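Side-chain contacts in aminomethyltransferase (Bartonella henselae, PDB 3GIR), which is an aminomethyltransferase of the glycine cleavage T-protein family, built from a folate-binding domain and a C-terminal barrel domain: residues G294-A297 with F298-L302; T272-A276 with A277-A281. One frame throughout, in Å; residues are numbered along the deposited sequence.

Contact 1. Residues G294-A297 with F298-L302; sequences GAKA and FLESL
Ala-295 O is held from one turn further on by Leu-299 N, at 2.9 Å and with the N-H aimed almost straight at it (170°). Leu-299 also brings its CG close to this oxygen: chi1 (-69°) sets CG beside the backbone N, which leaves it 3.2 Å from Ala-295 O. The neighbouring i to i+4 bonds are those of the first turn of an alpha-helix, with Phe-298 N bonded to Gly-294 O, Glu-300 N to Lys-296 O and Ser-301 N to Ala-297 O. Gly-294 occupies the N-cap position with phi 94°, a backbone angle at which a side chain would meet the carbonyl of the residue before. On the exposed side Lys-296 runs fully extended and Glu-300 crosses it obliquely. The carboxylate oxygen OE2 rests against the methylene part of the lysine, 3.3 Å from CE and 3.7 Å from CG, whereas Lys-296 NZ lies 4.5 Å from Glu-300 OE2. That is beyond a salt bridge, so any attraction between the charges is probably modest. Ser-301 sets its CB 3.3 Å from Ala-297 O. Phe-298, buried, touches the first turn through CB, 3.3 Å from Gly-294 O, while its ring leads away from that turn. The turn opens helix 295-304, which follows helix 284-289 and precedes strand 309-315; one side packs on the loop between helices 248-257 and 284-289, with Phe-298 on Val-282, Ser-301 on Thr-272 and Ile-274, and Leu-302 on Thr-279.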
# COMPACT_ATOMS: atom_id res chain seq x y z
N GLY A 294 -15.94 4.79 14.00
CA GLY A 294 -15.83 3.33 13.97
C GLY A 294 -15.33 2.71 15.25
O GLY A 294 -15.17 1.48 15.29
N ALA A 295 -14.98 3.50 16.28
CA ALA A 295 -14.35 2.97 17.48
C ALA A 295 -15.19 1.90 18.19
O ALA A 295 -14.63 0.92 18.64
CB ALA A 295 -13.99 4.10 18.46
N LYS A 296 -16.48 2.12 18.32
CA LYS A 296 -17.31 1.18 19.10
C LYS A 296 -17.24 -0.19 18.44
O LYS A 296 -16.98 -1.18 19.13
CB LYS A 296 -18.76 1.66 19.19
CG LYS A 296 -19.71 0.62 19.80
CD LYS A 296 -21.08 1.19 20.00
CE LYS A 296 -22.06 0.13 20.54
NZ LYS A 296 -23.33 0.82 20.98
N ALA A 297 -17.50 -0.25 17.13
CA ALA A 297 -17.43 -1.55 16.35
C ALA A 297 -16.02 -2.12 16.35
O ALA A 297 -15.80 -3.35 16.45
CB ALA A 297 -17.93 -1.36 14.95
N PHE A 298 -15.00 -1.27 16.27
CA PHE A 298 -13.61 -1.74 16.33
C PHE A 298 -13.30 -2.47 17.67
O PHE A 298 -12.71 -3.53 17.69
CB PHE A 298 -12.64 -0.52 16.15
CG PHE A 298 -11.18 -0.87 16.16
CD1 PHE A 298 -10.46 -1.03 14.96
CD2 PHE A 298 -10.49 -0.97 17.34
CE1 PHE A 298 -9.14 -1.31 14.99
CE2 PHE A 298 -9.14 -1.31 17.35
CZ PHE A 298 -8.45 -1.45 16.16
N LEU A 299 -13.66 -1.81 18.77
CA LEU A 299 -13.50 -2.33 20.14
C LEU A 299 -14.31 -3.63 20.34
O LEU A 299 -13.79 -4.58 20.88
CB LEU A 299 -13.90 -1.24 21.15
CG LEU A 299 -12.92 -0.08 21.16
CD1 LEU A 299 -13.34 1.06 22.09
CD2 LEU A 299 -11.49 -0.54 21.48
N GLU A 300 -15.54 -3.67 19.87
CA GLU A 300 -16.35 -4.91 19.95
C GLU A 300 -15.75 -6.06 19.12
O GLU A 300 -15.77 -7.22 19.52
CB GLU A 300 -17.76 -4.68 19.45
CG GLU A 300 -18.64 -4.06 20.52
CD GLU A 300 -19.89 -3.37 20.00
OE1 GLU A 300 -20.15 -3.40 18.76
OE2 GLU A 300 -20.62 -2.77 20.84
N SER A 301 -15.24 -5.74 17.94
CA SER A 301 -14.61 -6.78 17.13
C SER A 301 -13.34 -7.35 17.79
O SER A 301 -13.00 -8.53 17.66
CB SER A 301 -14.27 -6.16 15.77
OG SER A 301 -13.84 -7.16 14.91
N LEU A 302 -12.62 -6.50 18.47
CA LEU A 302 -11.42 -6.86 19.15
C LEU A 302 -11.71 -7.86 20.30
O LEU A 302 -10.96 -8.80 20.53
CB LEU A 302 -10.84 -5.59 19.70
CG LEU A 302 -9.37 -5.33 19.75
CD1 LEU A 302 -8.63 -5.71 18.49
CD2 LEU A 302 -9.21 -3.85 20.08

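Contact 2. Residues T272-A276 with A277-A281; sequences TPIDA and ALTWA
Pro-273 O accepts from Leu-278 N at 2.9 Å, almost linearly (177°), and inside that loop of chain Ile-274 O accepts from Ala-277 N at 3.2 Å, closing a type I beta turn from Ile-274 to Ala-277; with Ala-277 in the left-handed helical region, the nested pair has the bond pattern of a Schellman motif. Pro-273 CB lies 4.4 Å from Leu-278 CB, a loose apolar contact. Leu-278 then reaches back alongside Ala-276, its CD1 3.9 Å from Ala-276 CB and its CG 3.5 Å from Ala-276 O. Thr-279 offers its methyl to the first half of the segment pair: chi1 of 60° puts CG2 beside the backbone N, where it meets Ile-274 CG1 at 3.7 Å. At the start, Thr-272 OG1 accepts from Asp-275 N at 3.1 Å, an ST motif, and Thr-272 N returns a bond to Asp-275 OD2 from above the carboxylate plane. Ser-307 N binds OD1 of the same carboxylate. The buried acid therefore meets backbone N-H groups at both oxygens, which probably steadies its negative charge and ties this turn to the chain leading into strand 309-315.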
# COMPACT_ATOMS: atom_id res chain seq x y z
N THR A 272 -12.70 -5.94 8.81
CA THR A 272 -12.20 -5.09 9.86
C THR A 272 -10.70 -5.25 10.02
O THR A 272 -10.14 -6.22 9.51
CB THR A 272 -12.87 -5.42 11.19
OG1 THR A 272 -12.38 -6.69 11.67
CG2 THR A 272 -14.36 -5.40 11.08
N PRO A 273 -10.03 -4.35 10.77
CA PRO A 273 -8.62 -4.55 10.99
C PRO A 273 -8.34 -5.82 11.80
O PRO A 273 -7.25 -6.36 11.71
CB PRO A 273 -8.16 -3.29 11.76
CG PRO A 273 -9.13 -2.28 11.32
CD PRO A 273 -10.46 -3.02 11.22
N ILE A 274 -9.34 -6.27 12.55
CA ILE A 274 -9.20 -7.46 13.35
C ILE A 274 -9.08 -8.65 12.41
O ILE A 274 -8.13 -9.44 12.53
CB ILE A 274 -10.38 -7.62 14.37
CG1 ILE A 274 -10.47 -6.41 15.37
CG2 ILE A 274 -10.26 -8.92 15.15
CD1 ILE A 274 -10.82 -4.94 14.74
N ASP A 275 -10.02 -8.76 11.45
CA ASP A 275 -9.97 -9.87 10.49
C ASP A 275 -8.65 -9.79 9.69
O ASP A 275 -8.04 -10.78 9.36
CB ASP A 275 -11.13 -9.75 9.48
CG ASP A 275 -12.49 -9.65 10.12
OD1 ASP A 275 -12.65 -10.29 11.19
OD2 ASP A 275 -13.39 -8.95 9.48
N ALA A 276 -8.25 -8.57 9.32
CA ALA A 276 -7.08 -8.35 8.49
C ALA A 276 -5.74 -8.41 9.18
O ALA A 276 -4.70 -8.27 8.54
CB ALA A 276 -7.25 -6.97 7.73
N ALA A 277 -5.75 -8.63 10.50
CA ALA A 277 -4.53 -8.60 11.32
C ALA A 277 -3.70 -7.33 11.10
O ALA A 277 -2.47 -7.39 10.94
CB ALA A 277 -3.64 -9.87 11.09
N LEU A 278 -4.41 -6.20 11.23
CA LEU A 278 -3.82 -4.88 11.09
C LEU A 278 -4.13 -4.03 12.34
O LEU A 278 -3.94 -2.80 12.32
CB LEU A 278 -4.36 -4.23 9.83
CG LEU A 278 -4.03 -4.82 8.46
CD1 LEU A 278 -4.74 -4.00 7.39
CD2 LEU A 278 -2.56 -4.81 8.19
N THR A 279 -4.60 -4.63 13.45
CA THR A 279 -4.95 -3.83 14.63
C THR A 279 -3.71 -3.16 15.22
O THR A 279 -3.87 -2.22 15.98
CB THR A 279 -5.62 -4.65 15.80
OG1 THR A 279 -4.70 -5.66 16.20
CG2 THR A 279 -6.95 -5.27 15.30
N TRP A 280 -2.51 -3.66 14.90
CA TRP A 280 -1.24 -3.07 15.36
C TRP A 280 -1.14 -1.56 15.03
O TRP A 280 -0.43 -0.81 15.69
CB TRP A 280 -0.04 -3.79 14.80
CG TRP A 280 0.02 -3.87 13.29
CD1 TRP A 280 -0.30 -4.96 12.56
CD2 TRP A 280 0.47 -2.88 12.36
NE1 TRP A 280 -0.10 -4.72 11.22
CE2 TRP A 280 0.36 -3.44 11.07
CE3 TRP A 280 0.92 -1.56 12.49
CZ2 TRP A 280 0.71 -2.73 9.92
CZ3 TRP A 280 1.28 -0.88 11.33
CH2 TRP A 280 1.14 -1.46 10.08
N ALA A 281 -1.87 -1.15 13.99
CA ALA A 281 -1.85 0.26 13.55
C ALA A 281 -2.56 1.23 14.50
O ALA A 281 -2.47 2.46 14.29
CB ALA A 281 -2.45 0.37 12.12

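How the contacts relate
The two contacts come in series along the chain, residues 272-281 first and 294-302 after them, with centres about 11 Å apart, and they pack directly on each other. Ser-301 OG of contact 1 lies 3.5 Å from Ile-274 CG1 of contact 2, and Leu-302 CD1 sits 3.6 Å from Thr-279 CG2 and 3.7 Å from Ile-274 CG1. Ile-274 and Thr-279, which meet within contact 2, thus present a joint surface to Leu-302 on helix 295-304. The interface is plain packing. The sodium ion is bound by Leu-238, Asp-240 and Val-243, none of which belongs to either contact.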